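Local coordinates for putative exported protein (Bordetella pertussis Tohama I, PDB 2PFY), which binds pyroglutamic acid as an extracytoplasmic solute receptor, probably delivering it to a tripartite ATP-independent periplasmic (TRAP) transporter, at residues A30-L35 / V225-V229; F89-E93 / W241-R245; G117-Q123 / Q203-S209. All coordinates share one frame; numbering follows the deposited sequence.

Interaction 1: residues A30-L35 / V225-V229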
loop_
_atom_site.group_PDB
_atom_site.type_symbol
_atom_site.label_atom_id
_atom_site.label_comp_id
_atom_site.label_asym_id
_atom_site.label_seq_id
_atom_site.Cartn_x
_atom_site.Cartn_y
_atom_site.Cartn_z
ATOM N N ALA A 30 -2.332 -15.147 22.264
ATOM C CA ALA A 30 -3.374 -14.469 23.010
ATOM C C ALA A 30 -4.641 -15.310 23.178
ATOM O O ALA A 30 -5.349 -15.158 24.169
ATOM C CB ALA A 30 -3.703 -13.136 22.352
ATOM N N THR A 31 -4.929 -16.194 22.218
ATOM C CA THR A 31 -6.035 -17.138 22.331
ATOM C C THR A 31 -5.622 -18.523 22.877
ATOM O O THR A 31 -6.409 -19.467 22.858
ATOM C CB THR A 31 -6.729 -17.329 20.967
ATOM O OG1 THR A 31 -5.808 -17.952 20.059
ATOM C CG2 THR A 31 -7.175 -15.994 20.416
ATOM N N ALA A 32 -4.384 -18.653 23.332
ATOM C CA ALA A 32 -3.905 -19.913 23.867
ATOM C C ALA A 32 -4.067 -21.046 22.853
ATOM O O ALA A 32 -4.351 -22.197 23.212
ATOM C CB ALA A 32 -4.648 -20.256 25.197
ATOM N N GLY A 33 -3.893 -20.743 21.574
ATOM C CA GLY A 33 -4.011 -21.784 20.574
ATOM C C GLY A 33 -5.381 -21.991 19.944
ATOM O O GLY A 33 -5.495 -22.739 18.980
ATOM N N ALA A 34 -6.408 -21.326 20.455
ATOM C CA ALA A 34 -7.770 -21.502 19.916
ATOM C C ALA A 34 -7.933 -20.970 18.484
ATOM O O ALA A 34 -8.802 -21.445 17.762
ATOM C CB ALA A 34 -8.837 -20.874 20.850
ATOM N N LEU A 35 -7.133 -19.968 18.086
ATOM C CA LEU A 35 -7.133 -19.549 16.686
ATOM C C LEU A 35 -5.702 -19.520 16.159
ATOM O O LEU A 35 -4.825 -18.810 16.705
ATOM C CB LEU A 35 -7.825 -18.192 16.492
ATOM C CG LEU A 35 -7.841 -17.598 15.057
ATOM C CD1 LEU A 35 -8.575 -18.530 14.051
ATOM C CD2 LEU A 35 -8.467 -16.198 15.029
ATOM N N VAL A 225 -12.274 -14.459 21.460
ATOM C CA VAL A 225 -11.320 -14.700 20.362
ATOM C C VAL A 225 -11.457 -13.565 19.372
ATOM O O VAL A 225 -10.430 -13.002 18.936
ATOM C CB VAL A 225 -11.506 -16.117 19.711
ATOM C CG1 VAL A 225 -10.577 -16.321 18.493
ATOM C CG2 VAL A 225 -11.283 -17.240 20.759
ATOM N N ARG A 226 -12.702 -13.171 19.062
ATOM C CA ARG A 226 -12.927 -11.986 18.235
ATOM C C ARG A 226 -12.174 -10.780 18.786
ATOM O O ARG A 226 -11.492 -10.093 18.033
ATOM C CB ARG A 226 -14.413 -11.685 18.031
ATOM C CG ARG A 226 -15.172 -12.863 17.406
ATOM C CD ARG A 226 -16.538 -12.485 16.877
ATOM N NE ARG A 226 -17.391 -11.829 17.878
ATOM C CZ ARG A 226 -18.288 -12.458 18.639
ATOM N NH1 ARG A 226 -18.447 -13.770 18.552
ATOM N NH2 ARG A 226 -19.019 -11.768 19.493
ATOM N N GLN A 227 -12.269 -10.562 20.107
ATOM C CA GLN A 227 -11.639 -9.419 20.747
ATOM C C GLN A 227 -10.130 -9.568 20.712
ATOM O O GLN A 227 -9.438 -8.601 20.423
ATOM C CB GLN A 227 -12.155 -9.202 22.191
ATOM C CG GLN A 227 -11.692 -7.884 22.872
ATOM C CD GLN A 227 -12.101 -6.641 22.083
ATOM O OE1 GLN A 227 -13.266 -6.397 21.889
ATOM N NE2 GLN A 227 -11.118 -5.857 21.616
ATOM N N ALA A 228 -9.622 -10.773 20.952
ATOM C CA ALA A 228 -8.197 -10.994 20.826
ATOM C C ALA A 228 -7.676 -10.612 19.406
ATOM O O ALA A 228 -6.604 -9.975 19.268
ATOM C CB ALA A 228 -7.825 -12.439 21.203
ATOM N N VAL A 229 -8.440 -10.944 18.369
ATOM C CA VAL A 229 -8.027 -10.591 16.990
ATOM C C VAL A 229 -7.953 -9.077 16.813
ATOM O O VAL A 229 -6.967 -8.515 16.246
ATOM C CB VAL A 229 -8.983 -11.203 15.941
ATOM C CG1 VAL A 229 -8.697 -10.634 14.490
ATOM C CG2 VAL A 229 -8.859 -12.703 15.944
#
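Thr31 holds its OG1 between its own backbone N and carbonyl carbon (chi1 65°), and this turns CG2 toward the helix segment 225-229. Val225 sends CG1 out anti to its backbone N (chi1 176°) to meet that methyl. The motif is a helix end followed by a tight turn. A Schellman motif with Ala32 as its positive-phi residue closes helix 15-30, and a type I' beta turn from Thr31 to Ala34 leads into strand 35-40. Thr31 CG2 rests on Ala228 CB at 3.7 Å. Thr31 CG2 also meets Val225 CG1 at 3.9 Å, the two side chains crossing at about a right angle. The Thr31 hydroxyl links the helix end to the residue after the turn: it bonds Val27 O, and Thr31 OG1 accepts the Leu35 N-H at 3.1 Å. No hydrogen bond crosses between the segments, so the contact is purely apolar packing of the turn on the early part of helix 223-257. Ala34 CB adds a looser touch on Val225 CG2. Leu35 is buried, and its other neighbours include Trp4 of strand 2-7 and Val27. Leu35 CB lies 3.9 Å from Val225 CG1. Leu35 CD2 meets Val229 CG2 at 3.6 Å.

Interaction 2: residues F89-E93 / W241-R245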
loop_
_atom_site.group_PDB
_atom_site.type_symbol
_atom_site.label_atom_id
_atom_site.label_comp_id
_atom_site.label_asym_id
_atom_site.label_seq_id
_atom_site.Cartn_x
_atom_site.Cartn_y
_atom_site.Cartn_z
ATOM N N PHE A 89 4.688 11.358 7.066
ATOM C CA PHE A 89 3.974 10.383 7.921
ATOM C C PHE A 89 2.919 11.014 8.810
ATOM O O PHE A 89 1.854 10.419 9.017
ATOM C CB PHE A 89 4.928 9.547 8.771
ATOM C CG PHE A 89 5.626 8.452 8.005
ATOM C CD1 PHE A 89 4.915 7.343 7.550
ATOM C CD2 PHE A 89 7.014 8.521 7.764
ATOM C CE1 PHE A 89 5.572 6.300 6.834
ATOM C CE2 PHE A 89 7.683 7.494 7.062
ATOM C CZ PHE A 89 6.954 6.376 6.602
ATOM N N ASN A 90 3.217 12.201 9.362
ATOM C CA ASN A 90 2.267 12.873 10.294
ATOM C C ASN A 90 0.979 13.240 9.572
ATOM O O ASN A 90 -0.107 12.974 10.065
ATOM C CB ASN A 90 2.897 14.119 10.957
ATOM C CG ASN A 90 3.836 13.766 12.124
ATOM O OD1 ASN A 90 4.071 12.591 12.448
ATOM N ND2 ASN A 90 4.388 14.801 12.750
ATOM N N GLU A 91 1.102 13.791 8.367
ATOM C CA GLU A 91 -0.095 14.036 7.535
ATOM C C GLU A 91 -0.802 12.723 7.177
ATOM O O GLU A 91 -2.030 12.663 7.223
ATOM C CB GLU A 91 0.253 14.774 6.245
ATOM C CG GLU A 91 0.632 16.215 6.420
ATOM C CD GLU A 91 1.159 16.802 5.124
ATOM O OE1 GLU A 91 2.221 16.353 4.634
ATOM O OE2 GLU A 91 0.493 17.699 4.585
ATOM N N SER A 92 -0.026 11.702 6.767
ATOM C CA SER A 92 -0.587 10.390 6.393
ATOM C C SER A 92 -1.436 9.817 7.526
ATOM O O SER A 92 -2.538 9.292 7.296
ATOM C CB SER A 92 0.537 9.400 6.000
ATOM O OG SER A 92 0.013 8.212 5.403
ATOM N N GLU A 93 -0.904 9.929 8.736
ATOM C CA GLU A 93 -1.520 9.406 9.941
ATOM C C GLU A 93 -2.863 10.089 10.247
ATOM O O GLU A 93 -3.816 9.427 10.627
ATOM C CB GLU A 93 -0.574 9.500 11.128
ATOM C CG GLU A 93 -1.086 8.695 12.327
ATOM C CD GLU A 93 -0.250 8.820 13.576
ATOM O OE1 GLU A 93 0.902 9.315 13.520
ATOM O OE2 GLU A 93 -0.763 8.402 14.638
ATOM N N TRP A 241 3.018 1.403 11.865
ATOM C CA TRP A 241 3.383 2.809 11.819
ATOM C C TRP A 241 4.782 3.106 12.384
ATOM O O TRP A 241 5.524 3.882 11.782
ATOM C CB TRP A 241 2.307 3.696 12.500
ATOM C CG TRP A 241 1.142 3.889 11.583
ATOM C CD1 TRP A 241 0.060 3.030 11.402
ATOM C CD2 TRP A 241 0.967 4.951 10.659
ATOM N NE1 TRP A 241 -0.762 3.527 10.431
ATOM C CE2 TRP A 241 -0.230 4.699 9.951
ATOM C CE3 TRP A 241 1.717 6.107 10.345
ATOM C CZ2 TRP A 241 -0.719 5.579 8.969
ATOM C CZ3 TRP A 241 1.228 6.977 9.359
ATOM C CH2 TRP A 241 0.034 6.705 8.683
ATOM N N GLN A 242 5.127 2.538 13.539
ATOM C CA GLN A 242 6.484 2.748 14.115
ATOM C C GLN A 242 7.604 2.211 13.168
ATOM O O GLN A 242 8.671 2.820 12.990
ATOM C CB GLN A 242 6.620 2.024 15.457
ATOM C CG GLN A 242 5.721 2.527 16.591
ATOM C CD GLN A 242 5.768 1.615 17.851
ATOM O OE1 GLN A 242 6.310 0.488 17.822
ATOM N NE2 GLN A 242 5.213 2.115 18.955
ATOM N N THR A 243 7.367 1.047 12.594
ATOM C CA THR A 243 8.379 0.422 11.726
ATOM C C THR A 243 8.618 1.244 10.460
ATOM O O THR A 243 9.768 1.479 10.085
ATOM C CB THR A 243 7.959 -1.031 11.371
ATOM O OG1 THR A 243 7.882 -1.769 12.592
ATOM C CG2 THR A 243 8.997 -1.702 10.465
ATOM N N ALA A 244 7.534 1.676 9.813
ATOM C CA ALA A 244 7.637 2.496 8.601
ATOM C C ALA A 244 8.447 3.754 8.881
ATOM O O ALA A 244 9.425 4.061 8.150
ATOM C CB ALA A 244 6.249 2.846 8.052
ATOM N N ARG A 245 8.076 4.474 9.941
ATOM C CA ARG A 245 8.852 5.642 10.372
ATOM C C ARG A 245 10.307 5.289 10.673
ATOM O O ARG A 245 11.227 5.989 10.237
ATOM C CB ARG A 245 8.236 6.289 11.632
ATOM C CG ARG A 245 6.925 7.028 11.405
ATOM C CD ARG A 245 6.426 7.567 12.735
ATOM N NE ARG A 245 5.065 8.133 12.610
ATOM C CZ ARG A 245 4.824 9.377 12.247
ATOM N NH1 ARG A 245 5.867 10.191 11.990
ATOM N NH2 ARG A 245 3.555 9.810 12.146
#
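Arg245 reaches across from helix 223-257 to Phe89, Asn90 and Glu93 near the start of helix 89-108. The two short helical segments run nearly antiparallel, at 156°, with axes 11.9 Å apart. Long side chains bridge that distance. The arginine chain is extended from CG to NE. Arg245 CG lies over one face of the Phe89 ring in a CH-pi contact, 4.2 Å from the centroid. Further out, Phe89 CB sits over one face of the guanidinium, 3.4 Å from Arg245 NH1. The two side chains slide past each other in opposite directions. Asn90 OD1 takes NH2 of Arg245 at 2.8 Å, in the carbonyl plane, and NH1 more weakly. Arg245 NH2 also makes a salt bridge with Glu93 OE1 at 3.0 Å. Both acceptors are tilted from the guanidinium plane, and the bonds are bent. Together they limit rotation of the arginine head.

Glu93 has CG anti to its backbone N (chi1 -168°) and an extended chain. This lays Glu93 CG over the six-membered ring of Trp241, 4.2 Å from its centroid, before the carboxylate reaches Arg245. The tryptophan edge meets the helix backbone, with Trp241 CZ3 at 3.5 Å from Phe89 O. Phe89 CE1 packs on CB of the buried Ala244 at 3.7 Å.

This is helix-helix packing. Asn90 and Glu93 are exposed, while Trp241 is buried. Trp241 also touches Pro119 of strand 112-119 and Gln208 of strand 208-214. Phe89 touches Pro122, in the loop after strand 112-119, and Tyr15 of helix 15-30 touches Ala244.

Interaction 3: residues G117-Q123 / Q203-S209. With PCA (pyroglutamic acid), chain E.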
loop_
_atom_site.group_PDB
_atom_site.type_symbol
_atom_site.label_atom_id
_atom_site.label_comp_id
_atom_site.label_asym_id
_atom_site.label_seq_id
_atom_site.Cartn_x
_atom_site.Cartn_y
_atom_site.Cartn_z
ATOM N N GLY A 117 -4.549 -1.573 9.813
ATOM C CA GLY A 117 -3.794 -0.953 8.727
ATOM C C GLY A 117 -2.328 -0.749 9.088
ATOM O O GLY A 117 -1.949 -0.750 10.267
ATOM N N SER A 118 -1.480 -0.601 8.068
ATOM C CA SER A 118 -0.100 -0.158 8.282
ATOM C C SER A 118 0.337 0.496 7.005
ATOM O O SER A 118 -0.153 0.141 5.929
ATOM C CB SER A 118 0.841 -1.320 8.626
ATOM O OG SER A 118 0.577 -1.800 9.926
ATOM N N PRO A 119 1.221 1.506 7.122
ATOM C CA PRO A 119 1.631 2.230 5.923
ATOM C C PRO A 119 2.884 1.625 5.266
ATOM O O PRO A 119 3.745 1.055 5.937
ATOM C CB PRO A 119 1.943 3.638 6.483
ATOM C CG PRO A 119 2.560 3.333 7.854
ATOM C CD PRO A 119 1.771 2.119 8.358
ATOM N N TRP A 120 2.941 1.725 3.956
ATOM C CA TRP A 120 4.199 1.664 3.217
ATOM C C TRP A 120 4.980 2.964 3.514
ATOM O O TRP A 120 4.416 3.932 4.037
ATOM C CB TRP A 120 3.887 1.613 1.711
ATOM C CG TRP A 120 3.396 0.287 1.265
ATOM C CD1 TRP A 120 2.082 -0.136 1.146
ATOM C CD2 TRP A 120 4.215 -0.800 0.854
ATOM N NE1 TRP A 120 2.052 -1.423 0.668
ATOM C CE2 TRP A 120 3.349 -1.854 0.474
ATOM C CE3 TRP A 120 5.612 -0.989 0.763
ATOM C CZ2 TRP A 120 3.829 -3.079 0.000
ATOM C CZ3 TRP A 120 6.094 -2.219 0.299
ATOM C CH2 TRP A 120 5.199 -3.243 -0.081
ATOM N N PRO A 121 6.290 2.981 3.195
ATOM C CA PRO A 121 7.013 4.242 3.224
ATOM C C PRO A 121 6.583 5.136 2.044
ATOM O O PRO A 121 5.837 4.691 1.157
ATOM C CB PRO A 121 8.508 3.814 3.130
ATOM C CG PRO A 121 8.510 2.286 3.426
ATOM C CD PRO A 121 7.169 1.850 2.852
ATOM N N PRO A 122 7.004 6.415 2.059
ATOM C CA PRO A 122 6.658 7.340 0.983
ATOM C C PRO A 122 7.148 6.874 -0.389
ATOM O O PRO A 122 8.174 6.169 -0.478
ATOM C CB PRO A 122 7.376 8.628 1.391
ATOM C CG PRO A 122 7.490 8.526 2.902
ATOM C CD PRO A 122 7.792 7.061 3.123
ATOM N N GLN A 123 6.428 7.246 -1.456
ATOM C CA GLN A 123 6.726 6.701 -2.785
ATOM C C GLN A 123 7.729 7.592 -3.522
ATOM O O GLN A 123 7.482 8.783 -3.705
ATOM C CB GLN A 123 5.444 6.588 -3.625
ATOM C CG GLN A 123 4.303 5.799 -2.933
ATOM C CD GLN A 123 4.640 4.317 -2.789
ATOM O OE1 GLN A 123 5.032 3.837 -1.717
ATOM N NE2 GLN A 123 4.533 3.610 -3.868
ATOM N N GLN A 203 8.536 11.347 -2.190
ATOM C CA GLN A 203 7.417 11.274 -1.246
ATOM C C GLN A 203 6.089 11.655 -1.913
ATOM O O GLN A 203 5.348 12.502 -1.389
ATOM C CB GLN A 203 7.671 12.185 -0.020
ATOM C CG GLN A 203 8.906 11.806 0.809
ATOM C CD GLN A 203 9.059 12.632 2.082
ATOM O OE1 GLN A 203 8.100 12.803 2.877
ATOM N NE2 GLN A 203 10.267 13.137 2.297
ATOM N N ALA A 204 5.774 11.066 -3.060
ATOM C CA ALA A 204 4.556 11.464 -3.781
ATOM C C ALA A 204 3.285 11.244 -2.923
ATOM O O ALA A 204 2.374 12.090 -2.881
ATOM C CB ALA A 204 4.443 10.735 -5.096
ATOM N N PHE A 205 3.246 10.107 -2.230
ATOM C CA PHE A 205 2.191 9.794 -1.297
ATOM C C PHE A 205 2.609 8.634 -0.404
ATOM O O PHE A 205 3.706 8.052 -0.545
ATOM C CB PHE A 205 0.857 9.488 -2.036
ATOM C CG PHE A 205 0.954 8.387 -3.042
ATOM C CD1 PHE A 205 0.685 7.048 -2.678
ATOM C CD2 PHE A 205 1.375 8.657 -4.340
ATOM C CE1 PHE A 205 0.788 6.010 -3.606
ATOM C CE2 PHE A 205 1.508 7.595 -5.291
ATOM C CZ PHE A 205 1.200 6.295 -4.929
ATOM N N ILE A 206 1.767 8.331 0.570
ATOM C CA ILE A 206 2.076 7.194 1.404
ATOM C C ILE A 206 0.864 6.219 1.466
ATOM O O ILE A 206 -0.108 6.456 2.216
ATOM C CB ILE A 206 2.847 7.538 2.776
ATOM C CG1 ILE A 206 2.116 7.091 4.004
ATOM C CG2 ILE A 206 3.536 8.938 2.891
ATOM C CD1 ILE A 206 2.305 5.712 4.214
ATOM N N PRO A 207 0.920 5.146 0.637
ATOM C CA PRO A 207 -0.252 4.290 0.488
ATOM C C PRO A 207 -0.312 3.321 1.659
ATOM O O PRO A 207 0.725 2.915 2.205
ATOM C CB PRO A 207 -0.021 3.597 -0.861
ATOM C CG PRO A 207 1.564 3.482 -0.942
ATOM C CD PRO A 207 2.077 4.689 -0.179
ATOM N N GLN A 208 -1.525 3.028 2.099
ATOM C CA GLN A 208 -1.742 2.123 3.225
ATOM C C GLN A 208 -1.951 0.710 2.738
ATOM O O GLN A 208 -2.393 0.470 1.625
ATOM C CB GLN A 208 -2.972 2.523 4.014
ATOM C CG GLN A 208 -2.956 3.955 4.536
ATOM C CD GLN A 208 -1.795 4.253 5.467
ATOM O OE1 GLN A 208 -1.402 3.436 6.277
ATOM N NE2 GLN A 208 -1.272 5.448 5.373
ATOM N N SER A 209 -1.644 -0.226 3.619
ATOM C CA SER A 209 -1.975 -1.618 3.409
ATOM C C SER A 209 -2.933 -2.008 4.543
ATOM O O SER A 209 -2.826 -1.480 5.651
ATOM C CB SER A 209 -0.656 -2.376 3.439
ATOM O OG SER A 209 -0.747 -3.542 4.189
HETATM N N PCA E . 5.153 -1.035 -2.675
HETATM C CA PCA E . 3.914 -1.577 -3.281
HETATM C CB PCA E . 2.806 -0.560 -3.159
HETATM C CG PCA E . 3.420 0.656 -2.532
HETATM C CD PCA E . 4.835 0.280 -2.241
HETATM O OE PCA E . 5.629 1.000 -1.644
HETATM C C PCA E . 4.149 -1.922 -4.738
HETATM O O PCA E . 3.370 -2.605 -5.414
HETATM O OXT PCA E . 5.161 -1.503 -5.270
#
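Trp120 lays one face of its indole over the bound pyroglutamic acid, with ligand CD 3.3 Å above the ring plane, offset toward the rim. The ring reaches the ligand because CG stands anti to the carbonyl carbon (chi1 -75°). Pro207 O lies at the indole edge, in plane. The same oxygen accepts the Trp120 backbone N-H at 3.1 Å, nearly along the C=O axis. Pro207 CG meets ligand CG at 3.7 Å, so the proline forms another wall of the pocket. Gln123, also a pocket residue, brings its amide end close to the lactam carbonyl oxygen OE of the ligand. Its bent chain passes Gln123 CG over one face of the Phe205 ring, 3.7 Å from the centroid.

Two short strand ends pair antiparallel, and beyond them the chains run on as loops still joined by backbone bonds. Ser118 and Ser209 make a hydrogen-bonded pair: Ser209 N reaches Ser118 O at 2.8 Å, and Ser118 N gives its hydrogen to Ser209 O. Pro119 and Gln208 follow as a non-hydrogen-bonded pair. Beyond Trp120, Gln123 N bonds Phe205 O, and Ala204 N bonds Gln123 O at 2.9 Å. These backbone bonds fix the pocket residues relative to each other. Pro122 packs CB on Gln203 CG at 3.6 Å.

The ligand's hydrogen bonds include those from Arg48, Arg143, Thr165, Thr182, Ser183 and Thr186. The segments connect strands 112-119 and 208-214 of the five-stranded sheet to strands 124-127 and 198-201 of the four-stranded one, as in the periplasmic binding protein fold. Ser118 and Trp120 touch Leu16 of helix 15-30, Pro121 touches helix 184-189, and Gln208 packs on Ser92 of helix 89-108.

In the fold
From the N terminus, the turn after helix 15-30 comes first. Interaction 1 joins it to residues 225-229, closing a loop of 189 residues. Segment 89-93 follows, and interaction 2 closes its loop at 241-245, further along the same helix 223-257. Interactions 1 and 2 therefore cross along the chain. Interaction 3, pairing 117-123 with 203-209, lies within both loops. Interactions 2 and 3 have centres 8 Å apart and touch through Ser92, Trp241, Pro119 and Gln208. Interaction 1 is remote, its centre 28 Å from interaction 2. Helix 223-257 thus ties the edge near strand 35-40 to helix 89-108 and the paired segments beside the ligand.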